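PDB 3W42: phosphoserine phosphatase RsbX from Bacillus subtilis, which dephosphorylates the stressosome protein RsbS and thereby acts as a negative regulator of sigma-B in the general stress response. Local coordinates for residues D34-G47 and R86-E98. Numbering follows the deposited sequence. Where two conformers were deposited one is given.
Sequences DDKELICAVADGLG and RGATASILKINFE
Leu38 and Ile95 meet across two antiparallel strands, 37-45 and 88-96, as a hydrogen-bonded pair. Their side chains run side by side, and Leu38 CD2 comes within 3.5 Å of Ile95 CD1. Cys40–Leu93, Val42–Ser91 and Asp44–Thr89 repeat the pairing, each with two backbone N-H...O bonds, the straightest being Leu93 N to Cys40 O (177°). Between them lie the non-hydrogen-bonded pairs; at Ala43 and Ala90 the two CB atoms are 3.9 Å apart. On that face, Ile39 turns CG1 anti to its backbone N (chi1 -170°), which brings CD1 obliquely against Lys94 CG at 3.7 Å. The lysine chain then bends at its last two torsions, bringing NZ to 4.0 Å from Glu37 OE1, a long salt bridge. Two waters accept from NZ and donate to OE1, one of them also donating to Leu38 O, while Ala67 O takes a further bond from the ammonium.

These are neighbouring strands of one sheet in the alpha-beta/beta-alpha sandwich of PPM phosphatases. The face with Ile39, Ala41 and Ile92 packs under helices 49-65 and 71-81; the other looks into the sandwich, where Val42 touches Thr155 and Ser91 OG bonds to Ser106 and Tyr104. At the end of strand 37-45, Asp44 OD2 binds manganese together with Asp156 and Asp189. The main chain of Asp44 is held by two backbone bonds with Thr89, whose OG1 lies 3.5 Å from Asp44 CB and is itself hydrogen-bonded to Asn109.

Beyond the far end, Phe97 N bonds to Lys36 O, and the Phe97 ring presents its edge to Asp34 O, in plane, with CE2 3.4 Å away. Farther from the ring, Asp34 OD1 accepts from Lys36 N, an Asx turn, and from Glu37 N, which completes an Asx motif at the start of the strand.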
loop_
_atom_site.group_PDB
_atom_site.type_symbol
_atom_site.label_atom_id
_atom_site.label_comp_id
_atom_site.label_asym_id
_atom_site.label_seq_id
_atom_site.Cartn_x
_atom_site.Cartn_y
_atom_site.Cartn_z
ATOM N N ASP A 34 0.907 -6.679 -14.833
ATOM C CA ASP A 34 0.894 -7.365 -16.127
ATOM C C ASP A 34 1.390 -8.807 -15.870
ATOM O O ASP A 34 1.397 -9.261 -14.726
ATOM C CB ASP A 34 1.728 -6.596 -17.146
ATOM C CG ASP A 34 3.209 -6.563 -16.894
ATOM O OD1 ASP A 34 3.744 -7.299 -16.134
ATOM O OD2 ASP A 34 3.807 -5.773 -17.639
ATOM N N ASP A 35 1.661 -9.543 -16.932
ATOM C CA ASP A 35 1.980 -10.961 -16.742
ATOM C C ASP A 35 3.304 -11.173 -16.054
ATOM O O ASP A 35 3.592 -12.285 -15.626
ATOM C CB ASP A 35 1.974 -11.696 -18.080
ATOM C CG ASP A 35 0.648 -11.674 -18.771
ATOM O OD1 ASP A 35 -0.405 -11.694 -18.117
ATOM O OD2 ASP A 35 0.655 -11.678 -20.030
ATOM N N LYS A 36 4.129 -10.124 -15.996
ATOM C CA LYS A 36 5.490 -10.223 -15.495
ATOM C C LYS A 36 5.669 -9.584 -14.107
ATOM O O LYS A 36 6.508 -10.052 -13.327
ATOM C CB LYS A 36 6.485 -9.625 -16.468
ATOM C CG LYS A 36 6.545 -10.444 -17.806
ATOM C CD LYS A 36 7.380 -9.799 -18.961
ATOM C CE LYS A 36 8.978 -9.472 -18.822
ATOM N NZ LYS A 36 9.628 -9.062 -20.201
ATOM N N GLU A 37 4.994 -8.486 -13.799
ATOM C CA GLU A 37 5.294 -7.703 -12.626
ATOM C C GLU A 37 4.104 -6.932 -12.147
ATOM O O GLU A 37 3.115 -6.710 -12.845
ATOM C CB GLU A 37 6.474 -6.830 -12.814
ATOM C CG GLU A 37 6.275 -5.815 -13.793
ATOM C CD GLU A 37 7.560 -5.105 -14.159
ATOM O OE1 GLU A 37 8.485 -5.013 -13.438
ATOM O OE2 GLU A 37 7.754 -4.743 -15.285
ATOM N N LEU A 38 4.229 -6.494 -10.891
ATOM C CA LEU A 38 3.247 -5.633 -10.171
ATOM C C LEU A 38 3.982 -4.401 -9.722
ATOM O O LEU A 38 5.094 -4.515 -9.185
ATOM C CB LEU A 38 2.672 -6.353 -8.895
ATOM C CG LEU A 38 1.639 -5.612 -8.054
ATOM C CD1 LEU A 38 0.283 -5.790 -8.780
ATOM C CD2 LEU A 38 1.485 -6.050 -6.548
ATOM N N ILE A 39 3.312 -3.251 -9.768
ATOM C CA ILE A 39 3.671 -2.159 -8.905
ATOM C C ILE A 39 2.433 -1.677 -8.205
ATOM O O ILE A 39 1.311 -1.674 -8.737
ATOM C CB ILE A 39 4.316 -1.018 -9.608
ATOM C CG1 ILE A 39 4.881 -0.046 -8.571
ATOM C CG2 ILE A 39 3.367 -0.338 -10.582
ATOM C CD1 ILE A 39 5.911 0.843 -9.110
ATOM N N CYS A 40 2.621 -1.317 -6.970
ATOM C CA CYS A 40 1.500 -0.714 -6.220
ATOM C C CYS A 40 2.058 0.214 -5.162
ATOM O O CYS A 40 3.194 0.174 -4.748
ATOM C CB CYS A 40 0.435 -1.626 -5.710
ATOM S SG CYS A 40 1.135 -2.684 -4.403
ATOM N N ALA A 41 1.217 1.165 -4.805
ATOM C CA ALA A 41 1.566 2.163 -3.808
ATOM C C ALA A 41 0.319 2.630 -3.114
ATOM O O ALA A 41 -0.751 2.709 -3.733
ATOM C CB ALA A 41 2.285 3.326 -4.427
ATOM N N VAL A 42 0.467 3.018 -1.875
ATOM C CA VAL A 42 -0.572 3.617 -1.050
ATOM C C VAL A 42 0.030 4.804 -0.350
ATOM O O VAL A 42 1.154 4.689 0.195
ATOM C CB VAL A 42 -1.188 2.599 -0.054
ATOM C CG1 VAL A 42 -2.211 3.276 0.845
ATOM C CG2 VAL A 42 -1.787 1.385 -0.822
ATOM N N ALA A 43 -0.677 5.915 -0.288
ATOM C CA ALA A 43 -0.217 7.102 0.364
ATOM C C ALA A 43 -1.323 7.802 1.117
ATOM O O ALA A 43 -2.494 7.732 0.716
ATOM C CB ALA A 43 0.421 8.081 -0.676
ATOM N N ASP A 44 -0.962 8.487 2.189
ATOM C CA ASP A 44 -1.902 9.250 3.025
ATOM C C ASP A 44 -1.333 10.661 3.151
ATOM O O ASP A 44 -0.284 10.875 3.765
ATOM C CB ASP A 44 -2.037 8.547 4.386
ATOM C CG ASP A 44 -3.027 9.193 5.329
ATOM O OD1 ASP A 44 -3.502 10.313 5.001
ATOM O OD2 ASP A 44 -3.331 8.585 6.402
ATOM N N GLY A 45 -1.989 11.629 2.543
ATOM C CA GLY A 45 -1.519 12.975 2.585
ATOM C C GLY A 45 -1.646 13.629 3.961
ATOM O O GLY A 45 -2.563 13.362 4.701
ATOM N N LEU A 46 -0.666 14.449 4.291
ATOM C CA LEU A 46 -0.755 15.270 5.485
ATOM C C LEU A 46 -1.766 16.415 5.252
ATOM O O LEU A 46 -2.197 16.653 4.135
ATOM C CB LEU A 46 0.600 15.770 5.953
ATOM C CG LEU A 46 1.387 14.780 6.841
ATOM C CD1 LEU A 46 1.845 13.510 6.092
ATOM C CD2 LEU A 46 2.568 15.495 7.491
ATOM N N GLY A 47 -2.223 16.992 6.368
ATOM C CA GLY A 47 -3.466 17.781 6.411
ATOM C C GLY A 47 -4.636 16.860 6.170
ATOM O O GLY A 47 -4.703 15.736 6.689
ATOM N N ARG A 86 1.887 19.600 1.393
ATOM C CA ARG A 86 1.692 19.106 2.765
ATOM C C ARG A 86 2.662 17.958 3.103
ATOM O O ARG A 86 3.038 17.835 4.243
ATOM C CB ARG A 86 0.286 18.572 2.977
ATOM C CG ARG A 86 -0.836 19.648 2.987
ATOM C CD ARG A 86 -1.063 20.218 4.349
ATOM N NE ARG A 86 -2.236 21.063 4.503
ATOM C CZ ARG A 86 -2.217 22.402 4.609
ATOM N NH1 ARG A 86 -1.118 23.147 4.466
ATOM N NH2 ARG A 86 -3.347 22.993 4.896
ATOM N N GLY A 87 2.968 17.109 2.134
ATOM C CA GLY A 87 3.680 15.887 2.418
ATOM C C GLY A 87 2.748 14.741 2.480
ATOM O O GLY A 87 1.535 14.867 2.490
ATOM N N ALA A 88 3.322 13.521 2.615
ATOM C CA ALA A 88 2.516 12.306 2.686
ATOM C C ALA A 88 3.282 11.188 3.347
ATOM O O ALA A 88 4.541 11.143 3.207
ATOM C CB ALA A 88 2.082 11.837 1.289
ATOM N N THR A 89 2.624 10.275 3.980
ATOM C CA THR A 89 3.188 8.986 4.287
ATOM C C THR A 89 2.920 8.050 3.103
ATOM O O THR A 89 1.887 8.206 2.422
ATOM C CB THR A 89 2.706 8.449 5.641
ATOM O OG1 THR A 89 1.265 8.278 5.527
ATOM C CG2 THR A 89 3.046 9.367 6.768
ATOM N N ALA A 90 3.823 7.112 2.795
ATOM C CA ALA A 90 3.635 6.326 1.593
ATOM C C ALA A 90 4.455 5.042 1.652
ATOM O O ALA A 90 5.505 4.984 2.288
ATOM C CB ALA A 90 4.106 7.110 0.359
ATOM N N SER A 91 3.974 4.056 0.920
ATOM C CA SER A 91 4.590 2.757 0.762
ATOM C C SER A 91 4.508 2.348 -0.654
ATOM O O SER A 91 3.470 2.501 -1.324
ATOM C CB SER A 91 3.900 1.733 1.607
ATOM O OG SER A 91 4.022 2.122 2.988
ATOM N N ILE A 92 5.618 1.796 -1.202
ATOM C CA ILE A 92 5.720 1.384 -2.584
ATOM C C ILE A 92 6.252 -0.047 -2.642
ATOM O O ILE A 92 7.249 -0.383 -2.007
ATOM C CB ILE A 92 6.664 2.283 -3.385
ATOM C CG1 ILE A 92 6.170 3.743 -3.293
ATOM C CG2 ILE A 92 6.649 1.906 -4.884
ATOM C CD1 ILE A 92 7.089 4.754 -4.053
ATOM N N LEU A 93 5.543 -0.911 -3.373
ATOM C CA LEU A 93 5.824 -2.329 -3.507
ATOM C C LEU A 93 5.941 -2.677 -4.975
ATOM O O LEU A 93 5.046 -2.367 -5.768
ATOM C CB LEU A 93 4.695 -3.123 -2.883
ATOM C CG LEU A 93 4.742 -4.645 -2.994
ATOM C CD1 LEU A 93 5.943 -5.230 -2.252
ATOM C CD2 LEU A 93 3.464 -5.284 -2.507
ATOM N N LYS A 94 6.983 -3.403 -5.349
ATOM C CA LYS A 94 7.123 -4.008 -6.673
ATOM C C LYS A 94 7.303 -5.501 -6.509
ATOM O O LYS A 94 7.951 -5.962 -5.567
ATOM C CB LYS A 94 8.289 -3.399 -7.445
ATOM C CG LYS A 94 8.003 -2.002 -8.030
ATOM C CD LYS A 94 9.230 -1.306 -8.618
ATOM C CE LYS A 94 9.864 -2.078 -9.778
ATOM N NZ LYS A 94 9.147 -1.951 -11.026
ATOM N N ILE A 95 6.741 -6.261 -7.435
ATOM C CA ILE A 95 6.820 -7.719 -7.436
ATOM C C ILE A 95 7.212 -8.190 -8.808
ATOM O O ILE A 95 6.620 -7.803 -9.798
ATOM C CB ILE A 95 5.533 -8.393 -6.971
ATOM C CG1 ILE A 95 5.021 -7.809 -5.667
ATOM C CG2 ILE A 95 5.759 -9.892 -6.966
ATOM C CD1 ILE A 95 3.687 -8.394 -5.146
ATOM N N ASN A 96 8.214 -9.080 -8.880
ATOM C CA ASN A 96 8.538 -9.800 -10.101
ATOM C C ASN A 96 8.043 -11.259 -9.932
ATOM O O ASN A 96 8.498 -11.965 -9.029
ATOM C CB ASN A 96 10.074 -9.771 -10.361
ATOM C CG ASN A 96 10.349 -10.499 -11.634
ATOM O OD1 ASN A 96 10.340 -11.721 -11.690
ATOM N ND2 ASN A 96 10.533 -9.721 -12.756
ATOM N N PHE A 97 7.098 -11.641 -10.754
ATOM C CA PHE A 97 6.432 -12.917 -10.549
ATOM C C PHE A 97 7.328 -14.113 -10.888
ATOM O O PHE A 97 7.310 -15.097 -10.138
ATOM C CB PHE A 97 5.132 -13.049 -11.328
ATOM C CG PHE A 97 4.149 -11.935 -11.029
ATOM C CD1 PHE A 97 3.820 -11.648 -9.717
ATOM C CD2 PHE A 97 3.531 -11.193 -12.030
ATOM C CE1 PHE A 97 2.854 -10.656 -9.445
ATOM C CE2 PHE A 97 2.643 -10.244 -11.739
ATOM C CZ PHE A 97 2.275 -9.980 -10.473
ATOM N N GLU A 98 8.086 -14.067 -11.991
ATOM C CA GLU A 98 8.942 -15.188 -12.374
ATOM C C GLU A 98 9.945 -15.538 -11.261
ATOM O O GLU A 98 10.218 -16.744 -11.023
ATOM C CB GLU A 98 9.627 -14.866 -13.690
ATOM C CG GLU A 98 10.414 -16.090 -14.301
ATOM C CD GLU A 98 11.854 -16.162 -13.902
ATOM O OE1 GLU A 98 12.468 -15.092 -13.549
ATOM O OE2 GLU A 98 12.388 -17.300 -14.052
HETATM O O HOH W 1 7.834 -12.205 -14.161
HETATM O O HOH W 2 10.462 -3.153 -13.081
HETATM O O HOH W 3 7.502 -4.394 -10.625
HETATM O O HOH W 4 10.298 -6.899 -12.385
#